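Local coordinates for protein N2152 (Neocallimastix frontalis, PDB 5U22) that probably hydrolyses glycosidic bonds of rare arabinosyl substrates, as a rumen fungal family 39 glycoside hydrolase built from a TIM barrel and a beta sandwich, at residues A[227-232]-A[240-245]; A[283-288]-A[379-384]. All coordinates share one frame; numbering follows the deposited sequence.

Contact 1. Residues A[227-232]-A[240-245]; sequences SYRNLE and RPITIN. With EDO (1,2-ethanediol), chain E.
The guanidinium of Arg229 carries Ile242 over one face, with CD1 of Ile242 3.4 Å from NH2 of Arg229, and takes water 1 at its edge, in plane. That water also lies in the plane of the Tyr228 ring, at its edge; the same Ile242 CD1 meets this ring obliquely, 4.1 Å from CD2 of Tyr228. A bend at chi2 (-117°) turns the Arg229 chain so that its head reaches the isoleucine, and NH2 is held from beyond by the carbonyl of Tyr271.

The direct polar link is Arg240 N to Glu232 OE2, 2.8 Å with an N-H...O angle of 161°, received on the syn side and 25° out of the carboxylate plane. Tyr228 OH donates weakly to the same oxygen, and Tyr228 OH lies 3.7 Å from CB of Arg240. Water 1 accepts from Arg229 NE and donates to Glu232 OE1 and to Arg240 O, tying both segments together. Farther out, Arg240 NH2 bonds a 1,2-ethanediol, probably from the crystallisation liquor, while its NH1 is taken by Ser238 O.

Helix 221-235 thus packs on the start of strand 242-247, completing with strand 209-212 one of the repeated beta-alpha-beta units from which a TIM barrel is built.

Contact 2. Residues A[283-288]-A[379-384]; sequences VPHPGR and KSKDTP
Asp382 OD1 is held by Lys381 NZ, which bonds it at 2.9 Å, and by water 2, which lies 2.8 Å from it, placed to donate; Arg288 NH1 stands farther off, on roughly the water's side, in a long salt bridge. The three residues make a salt-bridge network on the protein surface, joining the loop after barrel strand 275-278 to a turn of the beta sandwich. Lys381 NZ meets OD1 on the syn side, 20° out of the carboxylate plane, and has a second, weak bond to OD2.

Across the contact Asp382 OD1 comes to the edge of the Arg288 guanidinium, near its plane and 3.8 Å from Arg288 NH1, but the two flat groups stand 88° apart; the geometry is therefore not a paired, coplanar bridge. Water 2 bridges the two from the side, accepting from Arg288 NH1 at 2.9 Å. The arginine, extended from CG to NE, has a further salt bridge from NE to Asp296, and one face of its guanidinium lies on His285, whose CB is 3.6 Å above the plane. Lys381 is likewise shared, through a cation-pi contact with Phe282.

The aspartate is set by a type I turn from Ser380 to Thr383, overlaid by an ST turn in which Asp382 N donates to Ser380 OG at 3.2 Å. That hydroxyl also lies 2.8 Å from Thr383 OG1, in a hydrogen bond that either oxygen could donate.

In the fold
Contacts 1 and 2 lie on opposite sides of the chain's centre, their own centres 30 Å apart and their nearest atoms about 13 Å apart, so they do not touch. Contact 1 is mostly buried and lies within the barrel, where a helix meets the beginning of the next strand. Contact 2 belongs to the surface and bridges domains: residues 283-288 follow the C-terminal end of strand 275-278, the last of the parallel sheet, whereas 379-384 connect two sandwich strands. That places contact 2 at the end of the barrel where TIM-barrel glycosidases generally carry their active sites. A bound BTB molecule lies about 11 Å from the side chain of His285, possibly near the active site.

Contact 1. Residues A[227-232]-A[240-245]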
loop_
_atom_site.group_PDB
_atom_site.type_symbol
_atom_site.label_atom_id
_atom_site.label_comp_id
_atom_site.label_asym_id
_atom_site.label_seq_id
_atom_site.Cartn_x
_atom_site.Cartn_y
_atom_site.Cartn_z
ATOM N N SER A 227 -12.132 -5.529 -12.585
ATOM C CA SER A 227 -11.907 -5.301 -14.008
ATOM C C SER A 227 -10.579 -5.900 -14.446
ATOM O O SER A 227 -10.504 -6.629 -15.444
ATOM C CB SER A 227 -11.940 -3.800 -14.314
ATOM O OG SER A 227 -11.450 -3.544 -15.630
ATOM N N TYR A 228 -9.520 -5.636 -13.680
ATOM C CA TYR A 228 -8.199 -6.087 -14.095
ATOM C C TYR A 228 -8.132 -7.613 -14.139
ATOM O O TYR A 228 -7.671 -8.201 -15.125
ATOM C CB TYR A 228 -7.113 -5.504 -13.184
ATOM C CG TYR A 228 -5.799 -6.123 -13.554
ATOM C CD1 TYR A 228 -5.153 -5.744 -14.715
ATOM C CD2 TYR A 228 -5.252 -7.150 -12.797
ATOM C CE1 TYR A 228 -3.979 -6.345 -15.102
ATOM C CE2 TYR A 228 -4.078 -7.762 -13.177
ATOM C CZ TYR A 228 -3.453 -7.355 -14.339
ATOM O OH TYR A 228 -2.287 -7.953 -14.731
ATOM N N ARG A 229 -8.617 -8.281 -13.095
ATOM C CA ARG A 229 -8.539 -9.736 -13.106
ATOM C C ARG A 229 -9.430 -10.343 -14.187
ATOM O O ARG A 229 -9.090 -11.392 -14.744
ATOM C CB ARG A 229 -8.887 -10.276 -11.720
ATOM C CG ARG A 229 -7.890 -9.793 -10.647
ATOM C CD ARG A 229 -7.138 -10.943 -10.030
ATOM N NE ARG A 229 -6.066 -10.549 -9.105
ATOM C CZ ARG A 229 -6.239 -10.199 -7.823
ATOM N NH1 ARG A 229 -7.456 -10.136 -7.284
ATOM N NH2 ARG A 229 -5.181 -9.889 -7.072
ATOM N N ASN A 230 -10.554 -9.701 -14.513
ATOM C CA ASN A 230 -11.355 -10.175 -15.640
ATOM C C ASN A 230 -10.631 -9.970 -16.969
ATOM O O ASN A 230 -10.743 -10.806 -17.873
ATOM C CB ASN A 230 -12.712 -9.486 -15.657
ATOM C CG ASN A 230 -13.743 -10.212 -14.815
ATOM O OD1 ASN A 230 -13.863 -11.440 -14.872
ATOM N ND2 ASN A 230 -14.504 -9.455 -14.039
ATOM N N LEU A 231 -9.874 -8.877 -17.105
ATOM C CA LEU A 231 -9.075 -8.686 -18.317
ATOM C C LEU A 231 -8.019 -9.778 -18.466
ATOM O O LEU A 231 -7.819 -10.314 -19.563
ATOM C CB LEU A 231 -8.405 -7.311 -18.311
ATOM C CG LEU A 231 -9.219 -6.072 -18.678
ATOM C CD1 LEU A 231 -8.322 -4.828 -18.627
ATOM C CD2 LEU A 231 -9.877 -6.226 -20.052
ATOM N N GLU A 232 -7.331 -10.124 -17.376
ATOM C CA GLU A 232 -6.374 -11.225 -17.436
ATOM C C GLU A 232 -7.041 -12.500 -17.935
ATOM O O GLU A 232 -6.489 -13.210 -18.784
ATOM C CB GLU A 232 -5.753 -11.464 -16.063
ATOM C CG GLU A 232 -4.761 -10.414 -15.606
ATOM C CD GLU A 232 -4.157 -10.803 -14.282
ATOM O OE1 GLU A 232 -4.879 -11.442 -13.480
ATOM O OE2 GLU A 232 -2.969 -10.498 -14.059
ATOM N N ARG A 240 -1.075 -11.928 -12.566
ATOM C CA ARG A 240 0.069 -11.142 -12.114
ATOM C C ARG A 240 -0.165 -10.621 -10.698
ATOM O O ARG A 240 -1.295 -10.262 -10.351
ATOM C CB ARG A 240 0.316 -9.945 -13.035
ATOM C CG ARG A 240 0.641 -10.294 -14.483
ATOM C CD ARG A 240 1.715 -11.341 -14.499
ATOM N NE ARG A 240 2.564 -11.347 -15.683
ATOM C CZ ARG A 240 2.472 -12.234 -16.667
ATOM N NH1 ARG A 240 1.524 -13.171 -16.643
ATOM N NH2 ARG A 240 3.323 -12.185 -17.680
ATOM N N PRO A 241 0.884 -10.561 -9.871
ATOM C CA PRO A 241 0.793 -9.793 -8.620
ATOM C C PRO A 241 0.500 -8.338 -8.930
ATOM O O PRO A 241 0.986 -7.791 -9.923
ATOM C CB PRO A 241 2.186 -9.941 -7.993
ATOM C CG PRO A 241 2.840 -11.073 -8.717
ATOM C CD PRO A 241 2.218 -11.147 -10.075
ATOM N N ILE A 242 -0.277 -7.705 -8.050
ATOM C CA ILE A 242 -0.699 -6.317 -8.213
ATOM C C ILE A 242 0.043 -5.453 -7.205
ATOM O O ILE A 242 0.063 -5.768 -6.010
ATOM C CB ILE A 242 -2.216 -6.166 -8.019
ATOM C CG1 ILE A 242 -2.978 -6.996 -9.048
ATOM C CG2 ILE A 242 -2.616 -4.691 -8.073
ATOM C CD1 ILE A 242 -4.467 -7.061 -8.766
ATOM N N THR A 243 0.615 -4.347 -7.674
ATOM C CA THR A 243 1.168 -3.340 -6.780
ATOM C C THR A 243 0.484 -2.001 -7.039
ATOM O O THR A 243 0.556 -1.458 -8.146
ATOM C CB THR A 243 2.696 -3.248 -6.912
ATOM O OG1 THR A 243 3.184 -2.291 -5.973
ATOM C CG2 THR A 243 3.168 -2.849 -8.304
ATOM N N ILE A 244 -0.218 -1.489 -6.027
ATOM C CA ILE A 244 -0.830 -0.169 -6.129
ATOM C C ILE A 244 0.141 0.789 -5.463
ATOM O O ILE A 244 0.008 1.079 -4.273
ATOM C CB ILE A 244 -2.225 -0.123 -5.474
ATOM C CG1 ILE A 244 -3.125 -1.204 -6.077
ATOM C CG2 ILE A 244 -2.876 1.254 -5.647
ATOM C CD1 ILE A 244 -3.236 -1.136 -7.604
ATOM N N ASN A 245 1.145 1.261 -6.206
ATOM C CA ASN A 245 2.312 1.812 -5.538
ATOM C C ASN A 245 2.227 3.313 -5.327
ATOM O O ASN A 245 3.229 3.929 -4.955
ATOM C CB ASN A 245 3.618 1.402 -6.254
ATOM C CG ASN A 245 3.669 1.789 -7.719
ATOM O OD1 ASN A 245 2.943 2.675 -8.175
ATOM N ND2 ASN A 245 4.561 1.140 -8.465
HETATM C C1 EDO E . 2.529 -15.456 -19.857
HETATM O O1 EDO E . 3.504 -15.250 -18.832
HETATM C C2 EDO E . 1.151 -14.991 -19.440
HETATM O O2 EDO E . 0.178 -15.362 -20.413
HETATM O O HOH W 1 -4.072 -10.563 -10.836
#

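Contact 2. Residues A[283-288]-A[379-384]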
loop_
_atom_site.group_PDB
_atom_site.type_symbol
_atom_site.label_atom_id
_atom_site.label_comp_id
_atom_site.label_asym_id
_atom_site.label_seq_id
_atom_site.Cartn_x
_atom_site.Cartn_y
_atom_site.Cartn_z
ATOM N N VAL A 283 5.728 17.223 -1.388
ATOM C CA VAL A 283 7.103 17.162 -1.868
ATOM C C VAL A 283 8.076 17.869 -0.926
ATOM O O VAL A 283 9.208 17.387 -0.773
ATOM C CB VAL A 283 7.170 17.710 -3.303
ATOM C CG1 VAL A 283 8.604 17.804 -3.788
ATOM C CG2 VAL A 283 6.394 16.795 -4.233
ATOM N N PRO A 284 7.717 18.971 -0.250
ATOM C CA PRO A 284 8.652 19.541 0.739
ATOM C C PRO A 284 9.008 18.616 1.891
ATOM O O PRO A 284 9.989 18.898 2.589
ATOM C CB PRO A 284 7.912 20.784 1.255
ATOM C CG PRO A 284 7.066 21.198 0.109
ATOM C CD PRO A 284 6.591 19.896 -0.490
ATOM N N HIS A 285 8.264 17.537 2.130
ATOM C CA HIS A 285 8.436 16.729 3.341
ATOM C C HIS A 285 8.571 15.240 3.025
ATOM O O HIS A 285 7.778 14.416 3.491
ATOM C CB HIS A 285 7.278 16.979 4.308
ATOM C CG HIS A 285 7.051 18.431 4.613
ATOM N ND1 HIS A 285 8.037 19.247 5.127
ATOM C CD2 HIS A 285 5.952 19.209 4.477
ATOM C CE1 HIS A 285 7.555 20.467 5.290
ATOM N NE2 HIS A 285 6.290 20.471 4.909
ATOM N N PRO A 286 9.607 14.852 2.288
ATOM C CA PRO A 286 9.844 13.424 2.058
ATOM C C PRO A 286 10.306 12.755 3.340
ATOM O O PRO A 286 10.739 13.403 4.293
ATOM C CB PRO A 286 10.949 13.416 1.003
ATOM C CG PRO A 286 11.732 14.666 1.326
ATOM C CD PRO A 286 10.711 15.682 1.772
ATOM N N GLY A 287 10.197 11.434 3.359
ATOM C CA GLY A 287 10.719 10.683 4.481
ATOM C C GLY A 287 9.770 10.561 5.649
ATOM O O GLY A 287 10.198 10.203 6.753
ATOM N N ARG A 288 8.480 10.823 5.444
ATOM C CA ARG A 288 7.524 10.756 6.545
ATOM C C ARG A 288 6.605 9.545 6.445
ATOM O O ARG A 288 5.504 9.556 7.007
ATOM C CB ARG A 288 6.725 12.056 6.625
ATOM C CG ARG A 288 7.612 13.201 7.052
ATOM C CD ARG A 288 6.827 14.448 7.397
ATOM N NE ARG A 288 7.728 15.539 7.767
ATOM C CZ ARG A 288 7.311 16.781 7.987
ATOM N NH1 ARG A 288 6.021 17.060 7.877
ATOM N NH2 ARG A 288 8.176 17.735 8.314
ATOM N N LYS A 379 -6.345 14.933 13.770
ATOM C CA LYS A 379 -6.635 16.338 13.499
ATOM C C LYS A 379 -6.123 16.776 12.137
ATOM O O LYS A 379 -6.837 17.448 11.383
ATOM C CB LYS A 379 -6.009 17.228 14.584
ATOM C CG LYS A 379 -6.532 16.974 15.985
ATOM C CD LYS A 379 -7.371 18.130 16.478
ATOM C CE LYS A 379 -7.921 17.845 17.864
ATOM N NZ LYS A 379 -6.863 17.317 18.787
ATOM N N SER A 380 -4.885 16.419 11.811
ATOM C CA SER A 380 -4.302 16.693 10.507
ATOM C C SER A 380 -3.049 15.844 10.377
ATOM O O SER A 380 -2.539 15.299 11.361
ATOM C CB SER A 380 -3.958 18.176 10.333
ATOM O OG SER A 380 -2.757 18.472 11.018
ATOM N N LYS A 381 -2.548 15.755 9.144
ATOM C CA LYS A 381 -1.335 14.995 8.872
ATOM C C LYS A 381 -0.122 15.548 9.615
ATOM O O LYS A 381 0.846 14.806 9.833
ATOM C CB LYS A 381 -1.065 14.988 7.365
ATOM C CG LYS A 381 -0.458 16.296 6.868
ATOM C CD LYS A 381 -0.317 16.358 5.355
ATOM C CE LYS A 381 0.513 17.570 4.908
ATOM N NZ LYS A 381 1.960 17.496 5.297
ATOM N N ASP A 382 -0.148 16.828 10.006
ATOM C CA ASP A 382 0.985 17.485 10.652
ATOM C C ASP A 382 0.793 17.653 12.156
ATOM O O ASP A 382 1.599 18.331 12.804
ATOM C CB ASP A 382 1.248 18.854 10.000
ATOM C CG ASP A 382 1.694 18.733 8.545
ATOM O OD1 ASP A 382 2.243 17.672 8.170
ATOM O OD2 ASP A 382 1.493 19.682 7.765
ATOM N N THR A 383 -0.253 17.052 12.722
ATOM C CA THR A 383 -0.512 17.123 14.153
ATOM C C THR A 383 0.160 15.946 14.847
ATOM O O THR A 383 -0.158 14.794 14.524
ATOM C CB THR A 383 -2.009 17.095 14.428
ATOM O OG1 THR A 383 -2.633 18.213 13.785
ATOM C CG2 THR A 383 -2.292 17.153 15.931
ATOM N N PRO A 384 1.088 16.169 15.775
ATOM C CA PRO A 384 1.690 15.033 16.482
ATOM C C PRO A 384 0.648 14.280 17.297
ATOM O O PRO A 384 -0.337 14.853 17.772
ATOM C CB PRO A 384 2.748 15.689 17.378
ATOM C CG PRO A 384 3.054 16.979 16.692
ATOM C CD PRO A 384 1.742 17.438 16.124
HETATM O O HOH W 2 3.715 15.297 8.007
#